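Local coordinates for protein maleate cis-trans isomerase (Pseudomonas putida, PDB 4FQ5) that probably catalyses the cis-trans isomerisation of the C2-C3 double bond of maleate to give fumarate, and is held here with maleate in its pocket, at residues K50-E53 against P57-F60; L89-S92 against V98-Y101; M110-H115 against I172-I177; N124-E127 against A132-I135; T248-L253 against L258-P263. The protein carries 1 engineered substitution. One frame throughout, in Å; residues are numbered along the deposited sequence.

Contact 1 of 5, residues K50-E53 against P57-F60; sequences KARE and PERF
Glu53 lays its extended side chain along residues 58-60, its CG against Glu58 O and its carboxylate nearly coplanar with the Phe60 ring, at whose edge OE2 lies, 3.5 Å from CD2. OE2 takes the backbone N-H of Phe60, with Phe60 N 2.9 Å from Glu53 OE2, and a water links the same oxygen to Phe60 O. OE1 forms a salt bridge with Arg59, NH1 coming from above the carboxylate plane at 2.9 Å from OE1, the two flat groups close to perpendicular. Arg59 reaches back by a bend at chi2 (-68°). Its NH2 turns to Glu53 O of a second subunit.

Arg52 makes the other bridge, its chain straight from CG to NE and its CD packing beside the CZ end of the Phe60 ring, with the guanidinium plane about perpendicular to the ring. NH1 meets Glu58 OE2 at 2.9 Å in an almost linear bond (176°) lying in the guanidinium plane, on the anti side of OE2 and somewhat out of the carboxylate plane. One water joins Arg52 NH2 to the same OE2, another joins Arg52 NH1 to Glu58 O; Pro259 O holds NH2 as well. The result is the tight return from helix 41-52 into strand 59-67, outermost of its sheet within this chain, the second half of a beta-alpha-beta unit.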
loop_
_atom_site.group_PDB
_atom_site.type_symbol
_atom_site.label_atom_id
_atom_site.label_comp_id
_atom_site.label_asym_id
_atom_site.label_seq_id
_atom_site.Cartn_x
_atom_site.Cartn_y
_atom_site.Cartn_z
ATOM N N LYS A 50 -3.674 3.467 7.305
ATOM C CA LYS A 50 -3.055 2.825 6.137
ATOM C C LYS A 50 -3.054 1.305 6.311
ATOM O O LYS A 50 -3.372 0.562 5.375
ATOM C CB LYS A 50 -1.609 3.294 5.979
ATOM C CG LYS A 50 -1.174 3.587 4.556
ATOM C CD LYS A 50 -1.064 5.090 4.315
ATOM C CE LYS A 50 -2.408 5.797 4.451
ATOM N NZ LYS A 50 -2.276 7.100 5.164
ATOM N N ALA A 51 -2.679 0.854 7.510
ATOM C CA ALA A 51 -2.761 -0.563 7.868
ATOM C C ALA A 51 -4.202 -1.064 7.797
ATOM O O ALA A 51 -4.451 -2.177 7.324
ATOM C CB ALA A 51 -2.156 -0.819 9.249
ATOM N N ARG A 52 -5.156 -0.237 8.244
ATOM C CA ARG A 52 -6.571 -0.619 8.194
ATOM C C ARG A 52 -7.050 -0.859 6.752
ATOM O O ARG A 52 -7.894 -1.730 6.508
ATOM C CB ARG A 52 -7.466 0.413 8.881
ATOM C CG ARG A 52 -8.886 -0.084 9.105
ATOM C CD ARG A 52 -9.824 1.021 9.571
ATOM N NE ARG A 52 -11.144 0.482 9.896
ATOM C CZ ARG A 52 -12.152 0.359 9.030
ATOM N NH1 ARG A 52 -12.008 0.747 7.757
ATOM N NH2 ARG A 52 -13.310 -0.145 9.443
ATOM N N GLU A 53 -6.507 -0.087 5.813
ATOM C CA GLU A 53 -6.863 -0.206 4.395
ATOM C C GLU A 53 -6.496 -1.572 3.798
ATOM O O GLU A 53 -7.068 -1.984 2.792
ATOM C CB GLU A 53 -6.263 0.949 3.578
ATOM C CG GLU A 53 -6.887 2.304 3.915
ATOM C CD GLU A 53 -6.296 3.476 3.145
ATOM O OE1 GLU A 53 -5.376 3.263 2.323
ATOM O OE2 GLU A 53 -6.760 4.624 3.361
ATOM N N PRO A 57 -12.475 -1.936 3.442
ATOM C CA PRO A 57 -12.539 -1.196 2.173
ATOM C C PRO A 57 -12.403 0.338 2.245
ATOM O O PRO A 57 -12.044 0.952 1.243
ATOM C CB PRO A 57 -13.907 -1.589 1.602
ATOM C CG PRO A 57 -14.738 -1.891 2.801
ATOM C CD PRO A 57 -13.804 -2.437 3.852
ATOM N N GLU A 58 -12.674 0.948 3.399
ATOM C CA GLU A 58 -12.599 2.412 3.528
ATOM C C GLU A 58 -11.218 2.979 3.229
ATOM O O GLU A 58 -10.199 2.382 3.579
ATOM C CB GLU A 58 -13.051 2.874 4.916
ATOM C CG GLU A 58 -14.542 2.727 5.165
ATOM C CD GLU A 58 -14.960 1.292 5.432
ATOM O OE1 GLU A 58 -16.151 0.988 5.231
ATOM O OE2 GLU A 58 -14.108 0.469 5.836
ATOM N N ARG A 59 -11.203 4.134 2.570
ATOM C CA ARG A 59 -9.978 4.870 2.284
ATOM C C ARG A 59 -10.022 6.201 3.033
ATOM O O ARG A 59 -11.099 6.765 3.245
ATOM C CB ARG A 59 -9.816 5.102 0.778
ATOM C CG ARG A 59 -9.692 3.828 -0.057
ATOM C CD ARG A 59 -8.391 3.090 0.214
ATOM N NE ARG A 59 -8.015 2.209 -0.895
ATOM C CZ ARG A 59 -6.883 1.507 -0.960
ATOM N NH1 ARG A 59 -5.989 1.565 0.021
ATOM N NH2 ARG A 59 -6.640 0.743 -2.016
ATOM N N PHE A 60 -8.853 6.693 3.435
ATOM C CA PHE A 60 -8.778 7.852 4.319
ATOM C C PHE A 60 -7.948 8.976 3.718
ATOM O O PHE A 60 -6.932 8.722 3.082
ATOM C CB PHE A 60 -8.221 7.436 5.686
ATOM C CG PHE A 60 -9.051 6.390 6.379
ATOM C CD1 PHE A 60 -10.126 6.756 7.188
ATOM C CD2 PHE A 60 -8.776 5.033 6.204
ATOM C CE1 PHE A 60 -10.901 5.796 7.822
ATOM C CE2 PHE A 60 -9.553 4.064 6.830
ATOM C CZ PHE A 60 -10.619 4.444 7.637
HETATM O O HOH W 1 -9.787 0.754 5.856
HETATM O O HOH W 2 -15.170 -1.394 7.647
HETATM O O HOH W 3 -6.231 6.306 1.152
#

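Contact 2 of 5, residues L89-S92 against V98-Y101; sequences LELS and VMGY
Met99 and Leu91 carry this contact, which seats the C-terminal turn of helix 84-92 on strand 98-101, an inner strand of a parallel four-stranded alpha/beta sheet. The methionine chain leaves the strand with CG anti to the backbone N (chi1 -164°) and stays extended to SD. It then bends at chi3, which carries the methyl group to the helix. Leu91 points at the strand and crosses the thioether at a slant: its CD1 lies 4.0 Å from Met99 CG, while its CB sits beside the sulfur and methyl end.

Ser92 takes a smaller share, with its backbone and CB next to the methyl; its hydroxyl is engaged within the helix by Ala88 O and is also bonded to Asn129. Ile33 of strand 27-35 touches both Leu91 and Met99, and Thr126 of helix 114-128 also packs on Met99, so the contact is buried and apolar. The Met99 methyl ends against the helix where Leu91 joins Ser92, CE 3.8 Å from Leu91 CB and 4.0 Å from Ser92 N.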
loop_
_atom_site.group_PDB
_atom_site.type_symbol
_atom_site.label_atom_id
_atom_site.label_comp_id
_atom_site.label_asym_id
_atom_site.label_seq_id
_atom_site.Cartn_x
_atom_site.Cartn_y
_atom_site.Cartn_z
ATOM N N LEU A 89 -13.038 25.651 13.140
ATOM C CA LEU A 89 -13.577 26.405 12.004
ATOM C C LEU A 89 -12.804 26.078 10.730
ATOM O O LEU A 89 -13.400 25.846 9.681
ATOM C CB LEU A 89 -13.536 27.921 12.260
ATOM C CG LEU A 89 -14.597 28.516 13.196
ATOM C CD1 LEU A 89 -14.183 29.894 13.701
ATOM C CD2 LEU A 89 -15.964 28.575 12.520
ATOM N N GLU A 90 -11.478 26.054 10.831
ATOM C CA GLU A 90 -10.622 25.741 9.688
ATOM C C GLU A 90 -10.926 24.366 9.091
ATOM O O GLU A 90 -11.045 24.222 7.872
ATOM C CB GLU A 90 -9.134 25.882 10.054
ATOM C CG GLU A 90 -8.689 27.335 10.168
ATOM C CD GLU A 90 -7.267 27.523 10.680
ATOM O OE1 GLU A 90 -6.543 26.526 10.886
ATOM O OE2 GLU A 90 -6.870 28.693 10.875
ATOM N N LEU A 91 -11.089 23.370 9.953
ATOM C CA LEU A 91 -11.297 22.002 9.488
ATOM C C LEU A 91 -12.734 21.728 9.058
ATOM O O LEU A 91 -12.956 20.932 8.140
ATOM C CB LEU A 91 -10.806 20.984 10.530
ATOM C CG LEU A 91 -9.277 20.939 10.708
ATOM C CD1 LEU A 91 -8.893 20.074 11.897
ATOM C CD2 LEU A 91 -8.580 20.456 9.439
ATOM N N SER A 92 -13.708 22.383 9.692
ATOM C CA SER A 92 -15.100 22.226 9.256
ATOM C C SER A 92 -15.400 22.964 7.940
ATOM O O SER A 92 -16.358 22.621 7.253
ATOM C CB SER A 92 -16.121 22.559 10.362
ATOM O OG SER A 92 -15.924 23.848 10.906
ATOM N N VAL A 98 -14.664 13.429 10.679
ATOM C CA VAL A 98 -14.328 13.331 12.101
ATOM C C VAL A 98 -13.231 14.320 12.356
ATOM O O VAL A 98 -12.427 14.592 11.462
ATOM C CB VAL A 98 -13.704 11.981 12.531
ATOM C CG1 VAL A 98 -14.698 11.139 13.300
ATOM C CG2 VAL A 98 -13.041 11.244 11.370
ATOM N N MET A 99 -13.160 14.797 13.593
ATOM C CA MET A 99 -12.158 15.769 13.985
ATOM C C MET A 99 -11.557 15.372 15.324
ATOM O O MET A 99 -12.278 15.198 16.310
ATOM C CB MET A 99 -12.793 17.159 14.071
ATOM C CG MET A 99 -11.781 18.289 14.088
ATOM S SD MET A 99 -12.583 19.899 14.177
ATOM C CE MET A 99 -13.650 19.812 12.737
ATOM N N GLY A 100 -10.235 15.225 15.348
ATOM C CA GLY A 100 -9.521 14.859 16.562
ATOM C C GLY A 100 -8.645 15.983 17.074
ATOM O O GLY A 100 -7.816 16.517 16.342
ATOM N N TYR A 101 -8.848 16.350 18.336
ATOM C CA TYR A 101 -7.977 17.290 19.036
ATOM C C TYR A 101 -6.843 16.449 19.601
ATOM O O TYR A 101 -7.056 15.625 20.493
ATOM C CB TYR A 101 -8.768 17.984 20.149
ATOM C CG TYR A 101 -8.053 19.062 20.942
ATOM C CD1 TYR A 101 -8.474 20.387 20.873
ATOM C CD2 TYR A 101 -6.990 18.754 21.801
ATOM C CE1 TYR A 101 -7.849 21.386 21.616
ATOM C CE2 TYR A 101 -6.351 19.745 22.539
ATOM C CZ TYR A 101 -6.791 21.060 22.449
ATOM O OH TYR A 101 -6.177 22.055 23.183
#

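Contact 3 of 5, residues M110-H115 against I172-I177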
loop_
_atom_site.group_PDB
_atom_site.type_symbol
_atom_site.label_atom_id
_atom_site.label_comp_id
_atom_site.label_asym_id
_atom_site.label_seq_id
_atom_site.Cartn_x
_atom_site.Cartn_y
_atom_site.Cartn_z
ATOM N N MET A 110 -6.435 21.824 31.738
ATOM C CA MET A 110 -7.454 22.853 31.918
ATOM C C MET A 110 -8.410 22.555 33.066
ATOM O O MET A 110 -9.313 23.332 33.335
ATOM C CB MET A 110 -8.232 23.065 30.617
ATOM C CG MET A 110 -7.405 23.635 29.474
ATOM S SD MET A 110 -6.788 25.299 29.799
ATOM C CE MET A 110 -8.326 26.210 29.896
ATOM N N GLY A 111 -8.221 21.423 33.735
ATOM C CA GLY A 111 -9.078 21.062 34.866
ATOM C C GLY A 111 -10.023 19.898 34.621
ATOM O O GLY A 111 -10.334 19.563 33.476
ATOM N N HIS A 112 -10.499 19.304 35.715
ATOM C CA HIS A 112 -11.344 18.113 35.662
ATOM C C HIS A 112 -12.551 18.280 34.785
ATOM O O HIS A 112 -13.253 19.294 34.856
ATOM C CB HIS A 112 -11.778 17.695 37.064
ATOM C CG HIS A 112 -10.649 17.188 37.936
ATOM N ND1 HIS A 112 -9.498 16.699 37.428
ATOM C CD2 HIS A 112 -10.548 17.065 39.317
ATOM C CE1 HIS A 112 -8.691 16.308 38.433
ATOM N NE2 HIS A 112 -9.334 16.532 39.589
ATOM N N GLY A 113 -12.790 17.282 33.939
ATOM C CA GLY A 113 -13.952 17.250 33.062
ATOM C C GLY A 113 -13.857 18.118 31.819
ATOM O O GLY A 113 -14.829 18.247 31.069
ATOM N N TYR A 114 -12.691 18.710 31.580
ATOM C CA TYR A 114 -12.543 19.618 30.445
ATOM C C TYR A 114 -12.656 18.925 29.088
ATOM O O TYR A 114 -13.032 19.565 28.105
ATOM C CB TYR A 114 -11.249 20.435 30.530
ATOM C CG TYR A 114 -11.176 21.555 29.516
ATOM C CD1 TYR A 114 -10.312 21.480 28.419
ATOM C CD2 TYR A 114 -11.979 22.692 29.645
ATOM C CE1 TYR A 114 -10.242 22.514 27.489
ATOM C CE2 TYR A 114 -11.914 23.726 28.724
ATOM C CZ TYR A 114 -11.051 23.635 27.649
ATOM O OH TYR A 114 -10.996 24.670 26.740
ATOM N N HIS A 115 -12.348 17.630 29.022
ATOM C CA HIS A 115 -12.495 16.910 27.747
ATOM C C HIS A 115 -13.910 16.922 27.231
ATOM O O HIS A 115 -14.127 16.987 26.023
ATOM C CB HIS A 115 -11.892 15.501 27.783
ATOM C CG HIS A 115 -12.721 14.482 28.518
ATOM N ND1 HIS A 115 -12.615 14.281 29.846
ATOM C CD2 HIS A 115 -13.660 13.563 28.055
ATOM C CE1 HIS A 115 -13.459 13.298 30.219
ATOM N NE2 HIS A 115 -14.095 12.858 29.119
ATOM N N ILE A 172 -6.868 11.166 35.282
ATOM C CA ILE A 172 -7.259 9.779 35.037
ATOM C C ILE A 172 -7.900 9.165 36.288
ATOM O O ILE A 172 -8.950 8.517 36.210
ATOM C CB ILE A 172 -6.052 8.935 34.558
ATOM C CG1 ILE A 172 -5.558 9.441 33.191
ATOM C CG2 ILE A 172 -6.428 7.465 34.464
ATOM C CD1 ILE A 172 -4.139 9.040 32.853
ATOM N N ARG A 173 -7.270 9.392 37.438
ATOM C CA ARG A 173 -7.812 8.951 38.720
ATOM C C ARG A 173 -9.195 9.550 38.973
ATOM O O ARG A 173 -10.103 8.847 39.415
ATOM C CB ARG A 173 -6.842 9.286 39.862
ATOM C CG ARG A 173 -5.585 8.429 39.866
ATOM C CD ARG A 173 -4.628 8.815 40.988
ATOM N NE ARG A 173 -3.550 7.831 41.124
ATOM C CZ ARG A 173 -2.318 8.108 41.551
ATOM N NH1 ARG A 173 -1.982 9.344 41.889
ATOM N NH2 ARG A 173 -1.411 7.145 41.629
ATOM N N HIS A 174 -9.355 10.837 38.662
ATOM C CA HIS A 174 -10.641 11.524 38.814
ATOM C C HIS A 174 -11.708 10.904 37.954
ATOM O O HIS A 174 -12.890 10.880 38.325
ATOM C CB HIS A 174 -10.504 13.011 38.491
ATOM C CG HIS A 174 -11.756 13.812 38.766
ATOM N ND1 HIS A 174 -12.606 14.187 37.789
ATOM C CD2 HIS A 174 -12.296 14.284 39.960
ATOM C CE1 HIS A 174 -13.633 14.876 38.329
ATOM N NE2 HIS A 174 -13.440 14.936 39.657
ATOM N N GLU A 175 -11.304 10.389 36.794
ATOM C CA GLU A 175 -12.247 9.726 35.894
ATOM C C GLU A 175 -12.562 8.295 36.340
ATOM O O GLU A 175 -13.276 7.569 35.657
ATOM C CB GLU A 175 -11.740 9.764 34.445
ATOM C CG GLU A 175 -11.811 11.147 33.810
ATOM C CD GLU A 175 -13.234 11.657 33.638
ATOM O OE1 GLU A 175 -14.145 10.842 33.388
ATOM O OE2 GLU A 175 -13.450 12.883 33.735
ATOM N N GLY A 176 -12.032 7.901 37.495
ATOM C CA GLY A 176 -12.366 6.613 38.095
ATOM C C GLY A 176 -11.477 5.474 37.647
ATOM O O GLY A 176 -11.849 4.316 37.766
ATOM N N ILE A 177 -10.304 5.809 37.123
ATOM C CA ILE A 177 -9.341 4.806 36.669
ATOM C C ILE A 177 -8.107 4.905 37.547
ATOM O O ILE A 177 -7.434 5.936 37.578
ATOM C CB ILE A 177 -8.950 5.014 35.186
ATOM C CG1 ILE A 177 -10.181 4.916 34.281
ATOM C CG2 ILE A 177 -7.880 4.012 34.758
ATOM C CD1 ILE A 177 -10.060 5.699 32.985
HETATM O O HOH W 4 -11.687 14.653 34.715
#
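Glu175 OE2 accepts a hydrogen bond from a water at 2.7 Å, and that water in turn takes the backbone N-H of Gly113, the N-cap residue of helix 114-128; His174 ND1 lies 3.2 Å from the same water. A bend at chi2 (-65°) curls the glutamate back so that OE2 also lies at the edge of the His115 ring, 3.5 Å from CE1. Firmer partners lie elsewhere: Arg147 forms a salt bridge with Glu175 OE1, and Tyr171 OH is bonded to His115 ND1.

Farther out, His112 and His174 form an offset stack, centroids 3.8 Å apart and planes 12° from parallel. The slip sets each CB over the other ring's face, a reciprocal CH-pi pair. His174 reaches across from the last turn of helix 162-174, which Gly176 closes in a Schellman motif. This surface contact thus joins the two helix ends through flat-ring packing and a shared water. Stacking this close would probably disfavour protonation of both imidazoles at once.

Contact 4 of 5, residues N124-E127 against A132-I135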
loop_
_atom_site.group_PDB
_atom_site.type_symbol
_atom_site.label_atom_id
_atom_site.label_comp_id
_atom_site.label_asym_id
_atom_site.label_seq_id
_atom_site.Cartn_x
_atom_site.Cartn_y
_atom_site.Cartn_z
ATOM N N ASN A 124 -20.121 22.466 18.707
ATOM C CA ASN A 124 -20.950 23.660 18.501
ATOM C C ASN A 124 -20.367 24.581 17.435
ATOM O O ASN A 124 -21.088 25.060 16.562
ATOM C CB ASN A 124 -21.125 24.446 19.808
ATOM C CG ASN A 124 -22.050 23.761 20.795
ATOM O OD1 ASN A 124 -22.870 22.916 20.426
ATOM N ND2 ASN A 124 -21.935 24.143 22.064
ATOM N N VAL A 125 -19.060 24.820 17.520
ATOM C CA VAL A 125 -18.343 25.613 16.524
ATOM C C VAL A 125 -18.554 25.042 15.113
ATOM O O VAL A 125 -18.830 25.797 14.178
ATOM C CB VAL A 125 -16.836 25.726 16.860
ATOM C CG1 VAL A 125 -16.058 26.366 15.719
ATOM C CG2 VAL A 125 -16.628 26.512 18.150
ATOM N N THR A 126 -18.452 23.717 14.963
ATOM C CA THR A 126 -18.619 23.096 13.639
ATOM C C THR A 126 -20.068 23.171 13.173
ATOM O O THR A 126 -20.333 23.404 11.989
ATOM C CB THR A 126 -18.119 21.632 13.562
ATOM O OG1 THR A 126 -18.922 20.776 14.390
ATOM C CG2 THR A 126 -16.655 21.535 13.963
ATOM N N GLU A 127 -20.990 22.967 14.113
ATOM C CA GLU A 127 -22.418 23.031 13.829
ATOM C C GLU A 127 -22.815 24.422 13.320
ATOM O O GLU A 127 -23.548 24.537 12.332
ATOM C CB GLU A 127 -23.226 22.644 15.064
ATOM C CG GLU A 127 -24.730 22.632 14.850
ATOM C CD GLU A 127 -25.501 22.185 16.081
ATOM O OE1 GLU A 127 -24.875 21.894 17.126
ATOM O OE2 GLU A 127 -26.748 22.124 16.000
ATOM N N ALA A 132 -21.715 20.092 11.221
ATOM C CA ALA A 132 -21.619 19.356 12.482
ATOM C C ALA A 132 -20.781 18.091 12.296
ATOM O O ALA A 132 -21.044 17.294 11.396
ATOM C CB ALA A 132 -23.006 19.012 13.012
ATOM N N THR A 133 -19.772 17.924 13.146
ATOM C CA THR A 133 -18.799 16.843 13.011
ATOM C C THR A 133 -18.617 16.154 14.354
ATOM O O THR A 133 -18.535 16.837 15.376
ATOM C CB THR A 133 -17.425 17.403 12.605
ATOM O OG1 THR A 133 -17.596 18.398 11.595
ATOM C CG2 THR A 133 -16.528 16.303 12.086
ATOM N N PRO A 134 -18.529 14.809 14.363
ATOM C CA PRO A 134 -18.112 14.175 15.619
ATOM C C PRO A 134 -16.712 14.635 16.017
ATOM O O PRO A 134 -15.797 14.682 15.180
ATOM C CB PRO A 134 -18.146 12.669 15.312
ATOM C CG PRO A 134 -18.370 12.548 13.839
ATOM C CD PRO A 134 -18.982 13.828 13.361
ATOM N N ILE A 135 -16.575 15.004 17.285
ATOM C CA ILE A 135 -15.343 15.549 17.829
ATOM C C ILE A 135 -14.754 14.526 18.789
ATOM O O ILE A 135 -15.468 13.976 19.629
ATOM C CB ILE A 135 -15.597 16.874 18.591
ATOM C CG1 ILE A 135 -16.361 17.888 17.713
ATOM C CG2 ILE A 135 -14.297 17.450 19.146
ATOM C CD1 ILE A 135 -15.557 18.524 16.590
#
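The chain turns back sharply after helix 114-128, bringing the CA atoms of Glu127 and Ala132 to 4.0 Å of each other before residues 132-134 lead into strand 135-137. Thr126 does most of the work across the turn. Its OG1 occupies the position between its own backbone N and carbonyl carbon (chi1 66°), where it receives the N-H of Thr133 at 3.2 Å from Thr133 N, a bent bond at 141°. The same hydroxyl is bonded to Arg123 O one turn back in the helix. Its methyl reaches farther along the loop: Thr126 CG2 and Ile135 CD1 meet tip to tip at 4.1 Å.

Thr133 crosses Thr126 at roughly a right angle, its OG1 3.8 Å from Thr126 CB and bonded to Ala131 O. At the outer end, CB of Ala132 packs against CB of Glu127, 4.2 Å apart. With Arg123 O as its acceptor, the Thr126 hydroxyl can give its proton to the helix and accept the loop amide, so one side chain serves both backbones at this helix-to-strand return.

Contact 5 of 5, residues T248-L253 against L258-P263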
loop_
_atom_site.group_PDB
_atom_site.type_symbol
_atom_site.label_atom_id
_atom_site.label_comp_id
_atom_site.label_asym_id
_atom_site.label_seq_id
_atom_site.Cartn_x
_atom_site.Cartn_y
_atom_site.Cartn_z
ATOM N N THR A 248 -7.184 7.509 20.153
ATOM C CA THR A 248 -7.803 8.500 19.264
ATOM C C THR A 248 -8.322 7.851 17.976
ATOM O O THR A 248 -9.442 8.137 17.544
ATOM C CB THR A 248 -6.815 9.640 18.916
ATOM O OG1 THR A 248 -6.423 10.321 20.113
ATOM C CG2 THR A 248 -7.437 10.657 17.959
ATOM N N THR A 249 -7.526 6.972 17.366
ATOM C CA THR A 249 -7.989 6.346 16.120
ATOM C C THR A 249 -9.120 5.366 16.398
ATOM O O THR A 249 -10.072 5.282 15.626
ATOM C CB THR A 249 -6.875 5.737 15.211
ATOM O OG1 THR A 249 -6.992 4.314 15.136
ATOM C CG2 THR A 249 -5.488 6.143 15.612
ATOM N N TRP A 250 -9.031 4.657 17.519
ATOM C CA TRP A 250 -10.131 3.829 17.979
ATOM C C TRP A 250 -11.395 4.647 18.122
ATOM O O TRP A 250 -12.455 4.260 17.611
ATOM C CB TRP A 250 -9.775 3.120 19.284
ATOM C CG TRP A 250 -10.950 2.382 19.862
ATOM C CD1 TRP A 250 -11.405 1.106 19.530
ATOM C CD2 TRP A 250 -11.894 2.873 20.877
ATOM N NE1 TRP A 250 -12.531 0.787 20.255
ATOM C CE2 TRP A 250 -12.875 1.800 21.079
ATOM C CE3 TRP A 250 -12.015 4.048 21.614
ATOM C CZ2 TRP A 250 -13.921 1.922 21.984
ATOM C CZ3 TRP A 250 -13.078 4.159 22.521
ATOM C CH2 TRP A 250 -14.006 3.116 22.700
ATOM N N ALA A 251 -11.288 5.801 18.782
ATOM C CA ALA A 251 -12.455 6.663 19.006
ATOM C C ALA A 251 -13.017 7.276 17.720
ATOM O O ALA A 251 -14.231 7.359 17.554
ATOM C CB ALA A 251 -12.144 7.741 20.039
ATOM N N MET A 252 -12.137 7.680 16.808
ATOM C CA MET A 252 -12.563 8.185 15.501
ATOM C C MET A 252 -13.332 7.121 14.713
ATOM O O MET A 252 -14.416 7.389 14.186
ATOM C CB MET A 252 -11.362 8.664 14.686
ATOM C CG MET A 252 -10.803 10.015 15.087
ATOM S SD MET A 252 -9.272 10.347 14.192
ATOM C CE MET A 252 -9.117 12.098 14.485
ATOM N N LEU A 253 -12.763 5.918 14.637
ATOM C CA LEU A 253 -13.418 4.794 13.966
ATOM C C LEU A 253 -14.791 4.486 14.580
ATOM O O LEU A 253 -15.782 4.336 13.855
ATOM C CB LEU A 253 -12.524 3.553 14.009
ATOM C CG LEU A 253 -11.661 3.078 12.826
ATOM C CD1 LEU A 253 -11.546 4.031 11.640
ATOM C CD2 LEU A 253 -10.294 2.635 13.334
ATOM N N LEU A 258 -17.540 2.423 12.369
ATOM C CA LEU A 258 -16.699 1.511 11.594
ATOM C C LEU A 258 -15.988 0.503 12.493
ATOM O O LEU A 258 -15.611 0.843 13.617
ATOM C CB LEU A 258 -15.668 2.298 10.779
ATOM C CG LEU A 258 -16.173 3.298 9.738
ATOM C CD1 LEU A 258 -15.028 4.202 9.297
ATOM C CD2 LEU A 258 -16.807 2.584 8.549
ATOM N N PRO A 259 -15.793 -0.740 12.000
ATOM C CA PRO A 259 -14.991 -1.751 12.697
ATOM C C PRO A 259 -13.610 -1.206 13.074
ATOM O O PRO A 259 -13.051 -0.396 12.343
ATOM C CB PRO A 259 -14.847 -2.861 11.656
ATOM C CG PRO A 259 -16.081 -2.746 10.833
ATOM C CD PRO A 259 -16.385 -1.274 10.757
ATOM N N THR A 260 -13.080 -1.658 14.202
ATOM C CA THR A 260 -11.876 -1.076 14.789
ATOM C C THR A 260 -10.686 -2.035 14.756
ATOM O O THR A 260 -9.820 -1.997 15.630
ATOM C CB THR A 260 -12.136 -0.637 16.243
ATOM O OG1 THR A 260 -12.569 -1.766 17.016
ATOM C CG2 THR A 260 -13.207 0.442 16.291
ATOM N N ARG A 261 -10.653 -2.897 13.746
ATOM C CA ARG A 261 -9.546 -3.822 13.590
ATOM C C ARG A 261 -8.458 -3.192 12.727
ATOM O O ARG A 261 -8.646 -2.959 11.526
ATOM C CB ARG A 261 -10.030 -5.145 12.991
ATOM C CG ARG A 261 -9.004 -6.252 13.068
ATOM C CD ARG A 261 -9.579 -7.572 12.588
ATOM N NE ARG A 261 -8.662 -8.087 11.596
ATOM C CZ ARG A 261 -8.936 -8.240 10.307
ATOM N NH1 ARG A 261 -10.143 -7.988 9.823
ATOM N NH2 ARG A 261 -7.989 -8.680 9.511
ATOM N N VAL A 262 -7.324 -2.906 13.362
ATOM C CA VAL A 262 -6.184 -2.297 12.691
ATOM C C VAL A 262 -4.916 -3.097 12.984
ATOM O O VAL A 262 -4.483 -3.176 14.136
ATOM C CB VAL A 262 -5.972 -0.829 13.135
ATOM C CG1 VAL A 262 -4.722 -0.254 12.488
ATOM C CG2 VAL A 262 -7.190 0.024 12.801
ATOM N N PRO A 263 -4.311 -3.690 11.942
ATOM C CA PRO A 263 -3.065 -4.440 12.110
ATOM C C PRO A 263 -1.971 -3.592 12.760
ATOM O O PRO A 263 -1.700 -2.477 12.304
ATOM C CB PRO A 263 -2.678 -4.791 10.670
ATOM C CG PRO A 263 -3.984 -4.846 9.947
ATOM C CD PRO A 263 -4.793 -3.733 10.547
#
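The C-terminal loop 258-263 folds back beside helix 244-255, which follows strand 241-243, outermost within this chain of the second parallel sheet; the CA atoms of Leu253 and Leu258 are 5.2 Å apart and those of Trp250 and Thr260 6.1 Å. One backbone bond ties the turn, from Leu258 N to Leu253 O at 3.0 Å. Leu253 has the largest share of the buried surface and packs between the helix and the returning chain. Its CB lies 3.9 Å from Thr260 CG2, its CG rests against Pro259 O, and of its methyls as modelled, CD1 is nearest Leu258 CD1 and CD2 lies 4.1 Å from Val262 CG2.

One turn earlier, Trp250 swings its indole out with CG anti to the backbone N (chi1 173°). This sets CD1 against the threonine, 3.8 Å from Thr260 CG2, and leaves NE1 beside Thr260 OG1. The loop is thus held chiefly by apolar contact around Leu253, while the buried indole N-H and threonine hydroxyl both bond to one carbonyl, Tyr273 O.

In the fold
From the N terminus, contact 1 closes the short loop between helix 41-52 and strand 59-67, and contact 2 closes the one between helix 84-92 and strand 98-101; both serve the same parallel sheet. Contact 3 spans far more chain, joining the start of helix 114-128 to the end of helix 162-174. Contact 4 is nested inside that loop, at the other end of helix 114-128. Contact 5 follows in series as helix 244-255 turns back. It touches contact 1, where Ala51 packs on Pro263, and contact 2, through Met252 against Gly100. Contacts 2 and 4 adjoin, with Met99 N bonded to Pro134 O, just ahead of neighbouring strand 135-137.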